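F-actin-capping protein subunit alpha (Plasmodium berghei, PDB 7A0H) probably caps the fast-growing barbed ends of actin filaments, blocking subunit exchange there without severing them, and is built as a homodimer of alpha subunits. Local coordinates at residues 192-197 with 256-261; 211-216 with 231-236. One frame throughout, in Å; residues are numbered along the deposited sequence. Where two conformers were deposited one is given.

Contact 1 (192-197 with 256-261); sequences WRSSWN and ECENDV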
loop_
_atom_site.group_PDB
_atom_site.type_symbol
_atom_site.label_atom_id
_atom_site.label_comp_id
_atom_site.label_asym_id
_atom_site.label_seq_id
_atom_site.Cartn_x
_atom_site.Cartn_y
_atom_site.Cartn_z
ATOM N N TRP A 192 -16.669 2.907 2.547
ATOM C CA TRP A 192 -17.660 2.043 1.916
ATOM C C TRP A 192 -18.349 2.844 0.826
ATOM O O TRP A 192 -18.871 3.941 1.073
ATOM C CB TRP A 192 -18.656 1.543 2.955
ATOM C CG TRP A 192 -19.885 0.747 2.474
ATOM C CD1 TRP A 192 -21.085 1.264 2.064
ATOM C CD2 TRP A 192 -20.016 -0.663 2.385
ATOM N NE1 TRP A 192 -21.942 0.281 1.738
ATOM C CE2 TRP A 192 -21.337 -0.928 1.923
ATOM C CE3 TRP A 192 -19.165 -1.736 2.673
ATOM C CZ2 TRP A 192 -21.821 -2.222 1.718
ATOM C CZ3 TRP A 192 -19.651 -3.035 2.496
ATOM C CH2 TRP A 192 -20.977 -3.260 2.010
ATOM N N ARG A 193 -18.309 2.302 -0.376
ATOM C CA ARG A 193 -18.918 2.865 -1.571
ATOM C C ARG A 193 -19.716 1.760 -2.300
ATOM O O ARG A 193 -19.143 0.759 -2.765
ATOM C CB ARG A 193 -17.821 3.449 -2.493
ATOM C CG ARG A 193 -17.087 4.695 -1.956
ATOM C CD ARG A 193 -18.033 5.671 -1.641
ATOM N NE ARG A 193 -17.555 6.956 -1.258
ATOM C CZ ARG A 193 -17.204 7.346 -0.047
ATOM N NH1 ARG A 193 -17.216 6.524 0.963
ATOM N NH2 ARG A 193 -16.820 8.622 0.130
ATOM N N SER A 194 -21.022 1.950 -2.435
ATOM C CA SER A 194 -21.911 0.936 -3.042
ATOM C C SER A 194 -22.690 1.585 -4.178
ATOM O O SER A 194 -23.510 2.501 -3.951
ATOM C CB SER A 194 -22.870 0.334 -1.995
ATOM O OG SER A 194 -23.774 -0.591 -2.613
ATOM N N SER A 195 -22.439 1.154 -5.388
ATOM C CA SER A 195 -22.948 1.908 -6.508
ATOM C C SER A 195 -23.682 1.020 -7.487
ATOM O O SER A 195 -23.247 -0.115 -7.757
ATOM C CB SER A 195 -21.740 2.727 -7.238
ATOM O OG SER A 195 -20.762 1.814 -7.694
ATOM N N TRP A 196 -24.760 1.555 -8.067
ATOM C CA TRP A 196 -25.766 0.744 -8.782
ATOM C C TRP A 196 -26.259 1.539 -9.972
ATOM O O TRP A 196 -26.568 2.749 -9.848
ATOM C CB TRP A 196 -26.936 0.382 -7.815
ATOM C CG TRP A 196 -26.368 -0.426 -6.699
ATOM C CD1 TRP A 196 -25.856 0.059 -5.525
ATOM C CD2 TRP A 196 -26.159 -1.851 -6.674
ATOM N NE1 TRP A 196 -25.258 -0.959 -4.799
ATOM C CE2 TRP A 196 -25.466 -2.137 -5.468
ATOM C CE3 TRP A 196 -26.521 -2.904 -7.539
ATOM C CZ2 TRP A 196 -25.201 -3.472 -5.049
ATOM C CZ3 TRP A 196 -26.177 -4.212 -7.178
ATOM C CH2 TRP A 196 -25.527 -4.481 -5.920
ATOM N N ASN A 197 -26.247 0.881 -11.120
ATOM C CA ASN A 197 -26.794 1.464 -12.337
ATOM C C ASN A 197 -27.883 0.581 -12.975
ATOM O O ASN A 197 -27.774 -0.659 -13.038
ATOM C CB ASN A 197 -25.669 1.658 -13.327
ATOM C CG ASN A 197 -26.009 2.633 -14.386
ATOM O OD1 ASN A 197 -26.140 3.828 -14.138
ATOM N ND2 ASN A 197 -26.173 2.133 -15.594
ATOM N N GLU A 256 -29.687 -7.456 -0.707
ATOM C CA GLU A 256 -29.114 -8.797 -0.725
ATOM C C GLU A 256 -27.647 -8.778 -1.109
ATOM O O GLU A 256 -26.837 -9.560 -0.576
ATOM C CB GLU A 256 -29.899 -9.625 -1.748
ATOM C CG GLU A 256 -29.641 -11.096 -1.705
ATOM C CD GLU A 256 -29.951 -11.804 -3.036
ATOM O OE1 GLU A 256 -30.285 -11.111 -4.039
ATOM O OE2 GLU A 256 -29.791 -13.058 -3.076
ATOM N N CYS A 257 -27.302 -8.011 -2.132
ATOM C CA CYS A 257 -25.870 -7.928 -2.503
ATOM C C CYS A 257 -25.010 -7.372 -1.360
ATOM O O CYS A 257 -23.902 -7.877 -1.103
ATOM C CB CYS A 257 -25.777 -7.118 -3.777
ATOM S SG CYS A 257 -26.524 -8.008 -5.206
ATOM N N GLU A 258 -25.540 -6.464 -0.553
ATOM C CA GLU A 258 -24.713 -5.933 0.530
ATOM C C GLU A 258 -24.585 -6.970 1.619
ATOM O O GLU A 258 -23.524 -7.121 2.235
ATOM C CB GLU A 258 -25.294 -4.608 1.024
ATOM C CG GLU A 258 -25.129 -3.406 -0.116
ATOM C CD GLU A 258 -25.289 -2.004 0.438
ATOM O OE1 GLU A 258 -25.804 -1.868 1.547
ATOM O OE2 GLU A 258 -24.974 -1.031 -0.224
ATOM N N ASN A 259 -25.660 -7.726 1.838
ATOM C CA ASN A 259 -25.595 -8.883 2.735
ATOM C C ASN A 259 -24.557 -9.891 2.250
ATOM O O ASN A 259 -23.873 -10.510 3.049
ATOM C CB ASN A 259 -26.987 -9.607 2.783
ATOM C CG ASN A 259 -27.945 -8.992 3.798
ATOM O OD1 ASN A 259 -27.501 -8.521 4.846
ATOM N ND2 ASN A 259 -29.283 -9.016 3.495
ATOM N N ASP A 260 -24.458 -10.097 0.939
ATOM C CA ASP A 260 -23.505 -11.083 0.412
ATOM C C ASP A 260 -22.054 -10.647 0.663
ATOM O O ASP A 260 -21.192 -11.497 0.934
ATOM C CB ASP A 260 -23.841 -11.311 -1.076
ATOM C CG ASP A 260 -22.943 -12.376 -1.768
ATOM O OD1 ASP A 260 -22.622 -13.453 -1.176
ATOM O OD2 ASP A 260 -22.594 -12.133 -2.969
ATOM N N VAL A 261 -21.762 -9.328 0.624
ATOM C CA VAL A 261 -20.397 -8.855 0.929
ATOM C C VAL A 261 -20.114 -9.032 2.418
ATOM O O VAL A 261 -19.033 -9.489 2.827
ATOM C CB VAL A 261 -20.221 -7.371 0.499
ATOM C CG1 VAL A 261 -18.910 -6.777 1.079
ATOM C CG2 VAL A 261 -20.240 -7.214 -1.021
#
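Ser194 sits at the polar middle of the interface between strand 187-200 and helix 243-266. Its OG, anti to the backbone N (chi1 177°), donates to Glu258 OE2 over 2.7 Å and meets the anti lone pair of that oxygen. The same OG accepts the indole N-H of Trp196, NE1 to OG 2.7 Å, almost straight at 173° and in the plane of the ring. A small hydroxyl suits this spot because it can relay from indole to carboxylate. Glu258, extended beyond CG, reaches across to the strand, and its OE1 is held by the hydroxyls of Tyr127 and Tyr132. Hydrogen bonds to both oxygens would stabilise the charged form in this buried setting. Glu258 CD lies at the edge of the Trp192 indole, 3.7 Å from CZ2, with carboxylate and ring planes 85° apart.

Packing is tightest at Trp196, whose CH2 lies 3.4 Å from Cys257 CB; the sulfur adds an oblique Cys-aromatic contact. It is looser at the other end, where Trp192 CZ3 and Val261 CG1 meet tip to tip at 4.1 Å, and Pro285 and Ile284 of the second subunit pack on this pair. Asn259 points away from the strand, partly exposed, beside Leu286 of the second subunit; Asp260, also partly exposed, pairs with Lys231. Trp192, Ser194 and Trp196, every second residue, face the helix, and the flanking indoles fill the nearly 11 Å between the axes of 192-197 and 256-261. This is alpha/beta packing, a long helix lying obliquely, roughly antiparallel to the strand, on one face of the capping-protein fold's antiparallel sheet.

Contact 2 (211-216 with 231-236); sequences GTIDVV and KVFEKR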
loop_
_atom_site.group_PDB
_atom_site.type_symbol
_atom_site.label_atom_id
_atom_site.label_comp_id
_atom_site.label_asym_id
_atom_site.label_seq_id
_atom_site.Cartn_x
_atom_site.Cartn_y
_atom_site.Cartn_z
ATOM N N GLY A 211 -23.946 -3.576 -10.236
ATOM C CA GLY A 211 -23.493 -2.895 -9.049
ATOM C C GLY A 211 -22.049 -3.214 -8.751
ATOM O O GLY A 211 -21.468 -4.201 -9.237
ATOM N N THR A 212 -21.458 -2.325 -7.935
ATOM C CA THR A 212 -20.092 -2.499 -7.440
ATOM C C THR A 212 -20.047 -2.078 -5.987
ATOM O O THR A 212 -20.590 -1.028 -5.623
ATOM C CB THR A 212 -19.110 -1.678 -8.276
ATOM O OG1 THR A 212 -19.236 -2.029 -9.667
ATOM C CG2 THR A 212 -17.607 -1.861 -7.805
ATOM N N ILE A 213 -19.489 -2.929 -5.148
ATOM C CA ILE A 213 -19.283 -2.597 -3.748
ATOM C C ILE A 213 -17.777 -2.567 -3.454
ATOM O O ILE A 213 -17.085 -3.581 -3.605
ATOM C CB ILE A 213 -20.006 -3.587 -2.804
ATOM C CG1 ILE A 213 -21.556 -3.511 -3.022
ATOM C CG2 ILE A 213 -19.655 -3.242 -1.412
ATOM C CD1 ILE A 213 -22.348 -4.434 -2.110
ATOM N N ASP A 214 -17.299 -1.414 -2.995
ATOM C CA ASP A 214 -15.878 -1.163 -2.726
ATOM C C ASP A 214 -15.689 -0.977 -1.236
ATOM O O ASP A 214 -16.378 -0.151 -0.628
ATOM C CB ASP A 214 -15.406 0.074 -3.451
ATOM C CG ASP A 214 -15.142 -0.164 -4.962
ATOM O OD1 ASP A 214 -14.555 -1.215 -5.335
ATOM O OD2 ASP A 214 -15.488 0.748 -5.778
ATOM N N VAL A 215 -14.806 -1.767 -0.634
ATOM C CA VAL A 215 -14.465 -1.621 0.779
ATOM C C VAL A 215 -12.960 -1.341 0.852
ATOM O O VAL A 215 -12.169 -2.082 0.251
ATOM C CB VAL A 215 -14.783 -2.883 1.573
ATOM C CG1 VAL A 215 -14.782 -2.583 3.049
ATOM C CG2 VAL A 215 -16.160 -3.380 1.215
ATOM N N VAL A 216 -12.567 -0.274 1.559
ATOM C CA VAL A 216 -11.154 0.106 1.622
ATOM C C VAL A 216 -10.808 0.381 3.064
ATOM O O VAL A 216 -11.366 1.321 3.670
ATOM C CB VAL A 216 -10.789 1.376 0.812
ATOM C CG1 VAL A 216 -9.229 1.556 0.785
ATOM C CG2 VAL A 216 -11.340 1.372 -0.593
ATOM N N LYS A 231 -16.508 -6.299 -4.766
ATOM C CA LYS A 231 -17.405 -7.261 -5.379
ATOM C C LYS A 231 -18.316 -6.524 -6.365
ATOM O O LYS A 231 -18.797 -5.426 -6.078
ATOM C CB LYS A 231 -18.181 -8.050 -4.326
ATOM C CG LYS A 231 -18.588 -9.349 -4.909
ATOM C CD LYS A 231 -19.104 -10.248 -3.828
ATOM C CE LYS A 231 -19.392 -11.608 -4.349
ATOM N NZ LYS A 231 -20.167 -12.321 -3.286
ATOM N N VAL A 232 -18.422 -7.093 -7.546
ATOM C CA VAL A 232 -19.231 -6.645 -8.654
ATOM C C VAL A 232 -20.439 -7.595 -8.798
ATOM O O VAL A 232 -20.279 -8.812 -8.713
ATOM C CB VAL A 232 -18.367 -6.674 -9.930
ATOM C CG1 VAL A 232 -19.275 -6.353 -11.087
ATOM C CG2 VAL A 232 -17.290 -5.650 -9.881
ATOM N N PHE A 233 -21.605 -7.045 -9.114
ATOM C CA PHE A 233 -22.885 -7.750 -9.232
ATOM C C PHE A 233 -23.615 -7.362 -10.521
ATOM O O PHE A 233 -23.614 -6.164 -10.892
ATOM C CB PHE A 233 -23.830 -7.391 -8.056
ATOM C CG PHE A 233 -23.258 -7.660 -6.704
ATOM C CD1 PHE A 233 -23.318 -8.925 -6.144
ATOM C CD2 PHE A 233 -22.624 -6.656 -5.988
ATOM C CE1 PHE A 233 -22.774 -9.168 -4.926
ATOM C CE2 PHE A 233 -22.094 -6.942 -4.712
ATOM C CZ PHE A 233 -22.170 -8.148 -4.211
ATOM N N GLU A 234 -24.320 -8.343 -11.133
ATOM C CA GLU A 234 -25.153 -8.134 -12.325
ATOM C C GLU A 234 -26.426 -8.997 -12.244
ATOM O O GLU A 234 -26.379 -10.208 -12.461
ATOM C CB GLU A 234 -24.371 -8.439 -13.603
ATOM C CG GLU A 234 -25.238 -8.283 -14.896
ATOM C CD GLU A 234 -24.412 -8.321 -16.182
ATOM O OE1 GLU A 234 -23.210 -8.004 -16.150
ATOM O OE2 GLU A 234 -24.963 -8.672 -17.235
ATOM N N LYS A 235 -27.564 -8.363 -11.926
ATOM C CA LYS A 235 -28.799 -9.081 -11.620
ATOM C C LYS A 235 -29.931 -8.716 -12.581
ATOM O O LYS A 235 -30.170 -7.533 -12.874
ATOM C CB LYS A 235 -29.256 -8.756 -10.159
ATOM C CG LYS A 235 -28.184 -9.028 -9.054
ATOM C CD LYS A 235 -27.862 -10.510 -8.957
ATOM C CE LYS A 235 -27.201 -10.828 -7.657
ATOM N NZ LYS A 235 -26.801 -12.268 -7.577
ATOM N N ARG A 236 -30.672 -9.724 -13.013
ATOM C CA ARG A 236 -31.945 -9.544 -13.733
ATOM C C ARG A 236 -33.079 -9.442 -12.719
ATOM O O ARG A 236 -33.190 -10.265 -11.811
ATOM C CB ARG A 236 -32.243 -10.711 -14.681
ATOM C CG ARG A 236 -31.419 -10.708 -15.981
ATOM C CD ARG A 236 -31.561 -11.971 -16.891
ATOM N NE ARG A 236 -30.949 -11.742 -18.221
ATOM C CZ ARG A 236 -29.812 -12.284 -18.708
ATOM N NH1 ARG A 236 -29.055 -13.152 -18.033
ATOM N NH2 ARG A 236 -29.427 -11.945 -19.930
#
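Four backbone hydrogen bonds make the first shell between strands 206-220 and 223-238. Gly211 and Phe233 form one hydrogen-bonded antiparallel pair, with Gly211 N to Phe233 O at 2.7 Å, and Ile213 and Lys231 form the next. The straightest bond is Ile213 N to Lys231 O, 2.8 Å at 176°, whereas Phe233 N approaches Gly211 O from above the carbonyl plane. Between them, at the non-hydrogen-bonded pair Thr212 and Val232, Val232 CA adds a CA-H...O contact of 3.4 Å to Gly211 O.

In the next layer, on the face of Ile213 and Phe233, the isoleucine lies extended along its CG1 branch (chi2 -179°) and brings CD1 to 3.6 Å from Phe233 CE2, crossing the phenyl obliquely. Gly211, the partner of Phe233, adds no side chain here, and Trp196 of the neighbouring strand packs on its backbone, while Lys231 leads its chain away. On the other face Thr212 and Val232 run side by side, with Thr212 OG1 4.1 Å from Val232 CG2; these beta-branched residues suit extended strands, and Val232 is exposed.

Further out, Ile213 is backed by Trp192 of strand 187-200, and Phe233 by Cys257, Val261 and Asp260 of helix 243-266. Lys231 NZ is claimed by Asp260 and Asp264, so its long chain carries the charge out of the apolar layer. Asp214 forms a salt bridge with Arg230, just before Lys231. This is a regular antiparallel beta hairpin, in which 223-238 is the outermost strand of the chain's five-stranded meander.

Contact 2 is nested along the chain inside the loop that contact 1 closes, and their centres are about 5 Å apart. Strands 187-200 and 206-220 are neighbours in the sheet: Ser195 O lies 2.8 Å from Thr212 N, a probable hydrogen bond, and Trp196 CE3 packs 3.4 Å from Gly211 CA. Helix 243-266 meets the outer strand as well. Its Asp260 OD2 makes a salt bridge of 2.5 Å with Lys231 NZ, and Cys257 SG lies 3.5 Å from Phe233 CD1. Contact 2 thus supplies sheet surface under the helix that contact 1 fastens to the inner strand. Both contacts touch the second subunit, tying this layer to the homodimer interface.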